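Local structure of acetylxylan esterase A (Aspergillus awamori, 5X6S) at residues M19-P24 against S104-D109; Q195-S200 against G265-E270; N234-Q237 against E241-I244. The protein removes acetyl side groups from the xylan backbone as a secreted serine esterase of carbohydrate esterase family 1. All coordinates share one frame; numbering follows the deposited sequence.

Interaction 1: M19-P24 against S104-D109; sequences MYIYVP and SKYGAD
Ile-21 is the first residue of strand 18-23 to meet Tyr-106, the large side chain in the last turn of helix 91-106. Its CG1 branch sits between the backbone N and the carbonyl carbon (chi1 62°), and from there the extended arm carries CD1 to the phenol, 3.5 Å from Tyr-106 OH. The same methyl lies 3.7 Å from Tyr-106 CE1, on one flank of the ring's outer end. Tyr-22, between the two contacting residues, turns to the other face of the sheet and packs on helix 53-60. Val-23 then points back toward the helix and takes the CE2 flank: its CG2 is 3.8 Å from Tyr-106 CZ, while its CG1 lies 4.1 Å from Tyr-106 CE2. Both aliphatic side chains reach the tyrosine from the direction opposite to its own, and their methyls meet the ring obliquely.

In the alpha/beta-hydrolase fold this joins a strand near one end of the central sheet to the helix leading toward strand 113-118. Just beyond Tyr-106 the chain leaves helical geometry at Gly-107, which has positive phi. Ile-63 and Gln-5 also touch the Tyr-106 side chain. No hydrogen bond crosses between the two segments, which implies that the direct contact between them is van der Waals packing of methyl groups on the phenol, with even its oxygen touched by carbon.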
# COMPACT_ATOMS: atom_id res chain seq x y z
N MET A 19 17.05 -14.69 2.08
CA MET A 19 15.74 -14.52 2.65
C MET A 19 15.41 -15.69 3.56
O MET A 19 15.46 -16.84 3.11
CB MET A 19 14.67 -14.42 1.57
CG MET A 19 13.29 -14.35 2.12
SD MET A 19 12.04 -14.23 0.86
CE MET A 19 10.54 -14.37 1.82
N TYR A 20 15.13 -15.41 4.82
CA TYR A 20 14.66 -16.43 5.76
C TYR A 20 13.37 -15.97 6.36
O TYR A 20 13.23 -14.79 6.72
CB TYR A 20 15.67 -16.72 6.86
CG TYR A 20 17.02 -17.20 6.34
CD1 TYR A 20 17.94 -16.31 5.84
CD2 TYR A 20 17.35 -18.53 6.32
CE1 TYR A 20 19.19 -16.71 5.39
CE2 TYR A 20 18.59 -18.97 5.86
CZ TYR A 20 19.51 -18.04 5.39
OH TYR A 20 20.70 -18.45 4.88
N ILE A 21 12.41 -16.88 6.50
CA ILE A 21 11.14 -16.55 7.16
C ILE A 21 10.79 -17.45 8.31
O ILE A 21 11.07 -18.66 8.29
CB ILE A 21 9.95 -16.52 6.18
CG1 ILE A 21 9.71 -17.89 5.54
CG2 ILE A 21 10.23 -15.55 5.07
CD1 ILE A 21 8.41 -17.89 4.71
N TYR A 22 10.20 -16.86 9.35
CA TYR A 22 9.61 -17.64 10.40
C TYR A 22 8.11 -17.62 10.21
O TYR A 22 7.47 -16.57 10.34
CB TYR A 22 9.97 -17.16 11.80
CG TYR A 22 9.38 -18.06 12.88
CD1 TYR A 22 10.02 -19.23 13.28
CD2 TYR A 22 8.19 -17.75 13.50
CE1 TYR A 22 9.44 -20.08 14.26
CE2 TYR A 22 7.63 -18.55 14.47
CZ TYR A 22 8.28 -19.73 14.86
OH TYR A 22 7.71 -20.53 15.84
N VAL A 23 7.55 -18.81 9.99
CA VAL A 23 6.10 -18.97 9.89
C VAL A 23 5.61 -19.65 11.18
O VAL A 23 5.97 -20.80 11.44
CB VAL A 23 5.68 -19.81 8.66
CG1 VAL A 23 4.16 -19.86 8.55
CG2 VAL A 23 6.24 -19.22 7.37
N PRO A 24 4.85 -18.92 12.02
CA PRO A 24 4.50 -19.53 13.30
C PRO A 24 3.50 -20.68 13.18
O PRO A 24 2.77 -20.79 12.20
CB PRO A 24 3.87 -18.38 14.06
CG PRO A 24 3.29 -17.47 13.01
CD PRO A 24 4.29 -17.57 11.88
N SER A 104 1.88 -12.75 -1.28
CA SER A 104 1.18 -13.69 -2.15
C SER A 104 1.23 -15.14 -1.67
O SER A 104 0.21 -15.84 -1.67
CB SER A 104 1.69 -13.58 -3.57
OG SER A 104 1.01 -14.53 -4.37
N LYS A 105 2.40 -15.62 -1.27
CA LYS A 105 2.53 -17.03 -0.92
C LYS A 105 1.65 -17.42 0.27
O LYS A 105 1.03 -18.51 0.29
CB LYS A 105 3.98 -17.44 -0.69
CG LYS A 105 4.16 -18.88 -0.17
CD LYS A 105 4.29 -19.90 -1.30
CE LYS A 105 4.55 -21.33 -0.75
NZ LYS A 105 5.89 -21.46 -0.08
N TYR A 106 1.55 -16.52 1.26
CA TYR A 106 0.83 -16.84 2.49
C TYR A 106 -0.50 -16.14 2.66
O TYR A 106 -1.11 -16.27 3.66
CB TYR A 106 1.72 -16.63 3.72
CG TYR A 106 2.87 -17.59 3.76
CD1 TYR A 106 4.05 -17.30 3.14
CD2 TYR A 106 2.76 -18.84 4.41
CE1 TYR A 106 5.11 -18.22 3.16
CE2 TYR A 106 3.81 -19.77 4.42
CZ TYR A 106 4.97 -19.45 3.80
OH TYR A 106 6.02 -20.33 3.82
N GLY A 107 -0.95 -15.39 1.67
CA GLY A 107 -2.17 -14.64 1.81
C GLY A 107 -2.04 -13.67 2.96
O GLY A 107 -3.00 -13.43 3.69
N ALA A 108 -0.88 -13.05 3.12
CA ALA A 108 -0.67 -12.06 4.17
C ALA A 108 -1.39 -10.77 3.89
O ALA A 108 -1.66 -10.45 2.74
CB ALA A 108 0.82 -11.80 4.37
N ASP A 109 -1.71 -10.00 4.93
CA ASP A 109 -2.47 -8.79 4.75
C ASP A 109 -1.51 -7.65 4.42
O ASP A 109 -0.67 -7.26 5.23
CB ASP A 109 -3.32 -8.52 5.98
CG ASP A 109 -4.31 -7.40 5.82
OD1 ASP A 109 -4.03 -6.42 5.11
OD2 ASP A 109 -5.36 -7.47 6.50

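Interaction 2: Q195-S200 against G265-E270; sequences QIYHGS and GDKDME
Lys-267 lays its CB 3.7 Å from Tyr-197 OH, the closest direct approach between helix 265-270 and strand 195-199, and the two side chains cross at about a right angle. Beyond CB the lysine chain bends twice, at chi2 and chi3, and turns away from the strand. Its NZ therefore ends 2.7 Å from Glu-270 OE1, a salt bridge one helical turn on, made on the syn side of the carboxylate and 23° out of its plane. The lysine's backbone serves the contact too: water 2 donates to Lys-267 O (2.7 Å) and accepts from Gln-195 NE2 (2.9 Å).

This is the C-terminal helix of an alpha/beta-hydrolase fold, set beside the strand that lies between 138-142 and 249-254 in the central sheet and joined to it mostly through water. The interface is polar and wet where these two segments meet, although three of the four touching residues are buried.

Asp-268, next along, stands with OD1 4.2 Å from Gln-195 OE1, with amide and carboxylate planes 48° apart. Two acceptors face each other here, and water 1 reconciles them by donating to Asp-268 OD1 (2.7 Å) and to Gln-195 OE1 (2.6 Å). It also accepts from Tyr-197 OH at 2.6 Å; the water lies in the plane of the Tyr-197 ring, at its edge. The second shell fixes these groups: Tyr-53 OH bonds to Asp-268 OD2 and Tyr-142 OH to OD1, while Thr-140 meets Gln-195 OE1 and Gln-250 meets its NE2. The Tyr-142 ring also stacks on that of Tyr-197.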
# COMPACT_ATOMS: atom_id res chain seq x y z
N GLN A 195 8.95 5.22 14.04
CA GLN A 195 9.33 5.26 15.45
C GLN A 195 10.81 5.04 15.54
O GLN A 195 11.34 3.99 15.10
CB GLN A 195 8.59 4.16 16.22
CG GLN A 195 8.91 4.09 17.68
CD GLN A 195 8.15 2.95 18.35
OE1 GLN A 195 8.37 1.76 18.04
NE2 GLN A 195 7.21 3.30 19.23
N ILE A 196 11.51 6.03 16.10
CA ILE A 196 12.98 6.11 16.09
C ILE A 196 13.54 6.05 17.52
O ILE A 196 13.31 6.98 18.32
CB ILE A 196 13.45 7.43 15.42
CG1 ILE A 196 12.70 7.68 14.11
CG2 ILE A 196 14.98 7.52 15.31
CD1 ILE A 196 12.86 6.60 13.02
N TYR A 197 14.28 4.99 17.85
CA TYR A 197 14.98 4.86 19.13
C TYR A 197 16.46 5.18 18.96
O TYR A 197 17.07 4.83 17.96
CB TYR A 197 14.92 3.43 19.66
CG TYR A 197 13.59 2.93 20.18
CD1 TYR A 197 12.61 2.38 19.32
CD2 TYR A 197 13.32 2.92 21.55
CE1 TYR A 197 11.41 1.85 19.84
CE2 TYR A 197 12.14 2.37 22.06
CZ TYR A 197 11.19 1.84 21.22
OH TYR A 197 10.04 1.31 21.77
N HIS A 198 17.08 5.75 19.98
CA HIS A 198 18.52 5.96 19.97
C HIS A 198 18.98 6.15 21.42
O HIS A 198 18.21 6.64 22.24
CB HIS A 198 18.93 7.18 19.13
CG HIS A 198 20.23 7.03 18.41
ND1 HIS A 198 20.30 6.79 17.06
CD2 HIS A 198 21.52 7.00 18.85
CE1 HIS A 198 21.56 6.61 16.69
NE2 HIS A 198 22.32 6.76 17.77
N GLY A 199 20.22 5.78 21.70
CA GLY A 199 20.78 5.96 23.05
C GLY A 199 21.70 7.18 23.14
O GLY A 199 22.44 7.46 22.19
N SER A 200 21.65 7.89 24.27
CA SER A 200 22.40 9.16 24.46
C SER A 200 23.91 9.00 24.52
O SER A 200 24.65 9.95 24.36
CB SER A 200 21.91 9.91 25.71
OG SER A 200 22.34 9.24 26.88
N GLY A 265 10.19 -5.45 22.24
CA GLY A 265 9.24 -6.22 21.41
C GLY A 265 7.75 -5.94 21.67
O GLY A 265 6.98 -5.75 20.73
N ASP A 266 7.33 -5.89 22.95
CA ASP A 266 5.93 -5.60 23.20
C ASP A 266 5.56 -4.18 22.71
O ASP A 266 4.47 -3.98 22.16
CB ASP A 266 5.53 -5.74 24.69
CG ASP A 266 5.86 -7.14 25.27
OD1 ASP A 266 6.08 -8.11 24.55
OD2 ASP A 266 5.91 -7.24 26.51
N LYS A 267 6.46 -3.24 22.90
CA LYS A 267 6.25 -1.86 22.40
C LYS A 267 6.15 -1.80 20.87
O LYS A 267 5.40 -1.00 20.33
CB LYS A 267 7.33 -0.90 22.91
CG LYS A 267 7.42 -0.73 24.43
CD LYS A 267 6.07 -0.67 25.11
CE LYS A 267 5.39 0.63 24.93
NZ LYS A 267 4.26 0.75 25.93
N ASP A 268 6.91 -2.65 20.19
CA ASP A 268 6.83 -2.75 18.73
C ASP A 268 5.44 -3.20 18.35
O ASP A 268 4.83 -2.64 17.43
CB ASP A 268 7.85 -3.73 18.14
CG ASP A 268 9.29 -3.32 18.33
OD1 ASP A 268 9.61 -2.17 18.72
OD2 ASP A 268 10.18 -4.20 18.11
N MET A 269 4.92 -4.23 19.03
CA MET A 269 3.56 -4.72 18.81
C MET A 269 2.49 -3.63 18.89
O MET A 269 1.49 -3.62 18.13
CB MET A 269 3.25 -5.89 19.77
CG MET A 269 4.12 -7.14 19.62
SD MET A 269 4.15 -7.81 17.92
CE MET A 269 5.60 -7.04 17.24
N GLU A 270 2.68 -2.72 19.84
CA GLU A 270 1.77 -1.61 20.08
C GLU A 270 1.90 -0.58 18.96
O GLU A 270 0.90 -0.11 18.45
CB GLU A 270 2.08 -0.96 21.43
CG GLU A 270 1.61 -1.79 22.60
CD GLU A 270 2.06 -1.25 23.96
OE1 GLU A 270 2.42 -0.05 24.06
OE2 GLU A 270 2.09 -2.04 24.91
O HOH W 1 8.62 0.01 19.99
O HOH W 2 5.50 1.63 20.94

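Interaction 3: N234-Q237 against E241-I244; sequences NTPQ and ETTI
Above the flat carbonyl group of Thr-235 stands the hydroxyl of Thr-242, with OG1 67° out of the carbonyl plane and so not on a lone pair. The group belongs to the cis peptide bond that leads into Pro-236. That bond places the proline CD in the peptide plane, on the same side of the C-N bond as Thr-235 O, and leaves Pro-236 CD 4.1 Å from Thr-242 OG1.

The setting is a beta-hairpin: strand 230-232, the last of the sheet on this side, is linked by a loop to strand 240-246, its antiparallel partner. Within that loop, residues 234-237 fold back on themselves in a type VIa turn built around the cis proline, bringing the CA atoms of Asn-234 and Gln-237 to 4.8 Å from each other. Asn-234 OD1 bonds to Asn-239 N farther along the loop.

One hydrogen bond crosses between the segments, from Thr-242 OG1 to Thr-235 O. It is short, at 2.7 Å, but strongly bent at the acceptor, with a C=O...OG1 angle of 112°. The backbone nitrogen of Thr-242 lies 3.4 Å from the same oxygen, Thr-235 O, at an angle too poor for a bond; the backbone of Thr-242 is hydrogen-bonded to that of Glu-232.

Thr-235 turns its methyl CG2 to the other threonine (chi1 -61° places OG1 beside the backbone N), 3.6 Å from Thr-242 OG1 and 4.1 Å from Thr-242 CB. The two side chains cross at about a right angle. The Thr-235 hydroxyl is hydrogen-bonded to Ala-233 O. Glu-241 points its side chain away, although its carbonyl carbon C lies 3.7 Å from Thr-235 O.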
# COMPACT_ATOMS: atom_id res chain seq x y z
N ASN A 234 10.01 9.21 30.98
CA ASN A 234 10.11 7.81 31.46
C ASN A 234 9.17 6.86 30.69
O ASN A 234 8.44 6.06 31.27
CB ASN A 234 9.86 7.74 32.99
CG ASN A 234 10.88 8.53 33.77
OD1 ASN A 234 12.11 8.37 33.56
ND2 ASN A 234 10.40 9.45 34.63
N THR A 235 9.17 7.03 29.37
CA THR A 235 8.26 6.32 28.48
C THR A 235 9.10 5.84 27.27
O THR A 235 9.73 6.65 26.62
CB THR A 235 7.13 7.26 28.03
OG1 THR A 235 6.37 7.72 29.16
CG2 THR A 235 6.17 6.57 27.02
N PRO A 236 9.15 4.52 26.99
CA PRO A 236 8.41 3.41 27.63
C PRO A 236 8.93 2.96 28.99
O PRO A 236 8.30 2.11 29.60
CB PRO A 236 8.55 2.26 26.60
CG PRO A 236 9.90 2.52 26.03
CD PRO A 236 10.04 4.03 25.91
N GLN A 237 10.06 3.49 29.46
CA GLN A 237 10.61 3.10 30.81
C GLN A 237 11.49 4.22 31.34
O GLN A 237 11.75 5.20 30.63
CB GLN A 237 11.46 1.82 30.72
CG GLN A 237 12.85 2.01 30.08
CD GLN A 237 13.49 0.70 29.68
OE1 GLN A 237 13.00 0.05 28.80
NE2 GLN A 237 14.59 0.35 30.29
N GLU A 241 12.73 8.85 26.95
CA GLU A 241 11.72 9.90 26.77
C GLU A 241 11.14 9.85 25.37
O GLU A 241 11.88 9.85 24.41
CB GLU A 241 12.37 11.28 26.98
CG GLU A 241 11.40 12.48 26.85
CD GLU A 241 12.17 13.80 26.75
OE1 GLU A 241 12.96 13.97 25.75
OE2 GLU A 241 12.06 14.65 27.67
N THR A 242 9.81 9.83 25.29
CA THR A 242 9.10 9.76 24.01
C THR A 242 8.61 11.14 23.57
O THR A 242 7.92 11.81 24.31
CB THR A 242 7.92 8.76 24.08
OG1 THR A 242 8.41 7.45 24.41
CG2 THR A 242 7.21 8.66 22.76
N THR A 243 8.99 11.55 22.36
CA THR A 243 8.46 12.75 21.72
C THR A 243 7.60 12.32 20.52
O THR A 243 8.10 11.66 19.62
CB THR A 243 9.61 13.64 21.24
OG1 THR A 243 10.45 14.01 22.35
CG2 THR A 243 9.06 14.90 20.56
N ILE A 244 6.31 12.64 20.56
CA ILE A 244 5.39 12.45 19.45
C ILE A 244 5.26 13.72 18.58
O ILE A 244 4.72 14.73 19.04
CB ILE A 244 4.02 12.04 19.96
CG1 ILE A 244 4.15 10.77 20.85
CG2 ILE A 244 3.03 11.85 18.80
CD1 ILE A 244 2.84 10.34 21.45

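All three interactions reach the same central sheet. Interaction 1 sits toward the end carrying strand 18-23, with its centre 23 Å from that of interaction 2 and 32 Å from that of interaction 3; it touches neither. Interactions 2 and 3 are neighbours, their centres 9 Å apart, and interaction 3 is nested in the chain loop that interaction 2 closes. They meet where Lys-267 CG packs on Pro-236 CB at 3.9 Å, so the C-terminal helix borders the turn in the hairpin loop. Interaction 2 is the one near the catalytic centre: the side chain of Tyr-197 is about 11 Å from that of Ser-119, the probable charge-relay serine. The side chain of Tyr-106 lies about 9 Å from a bound sodium ion.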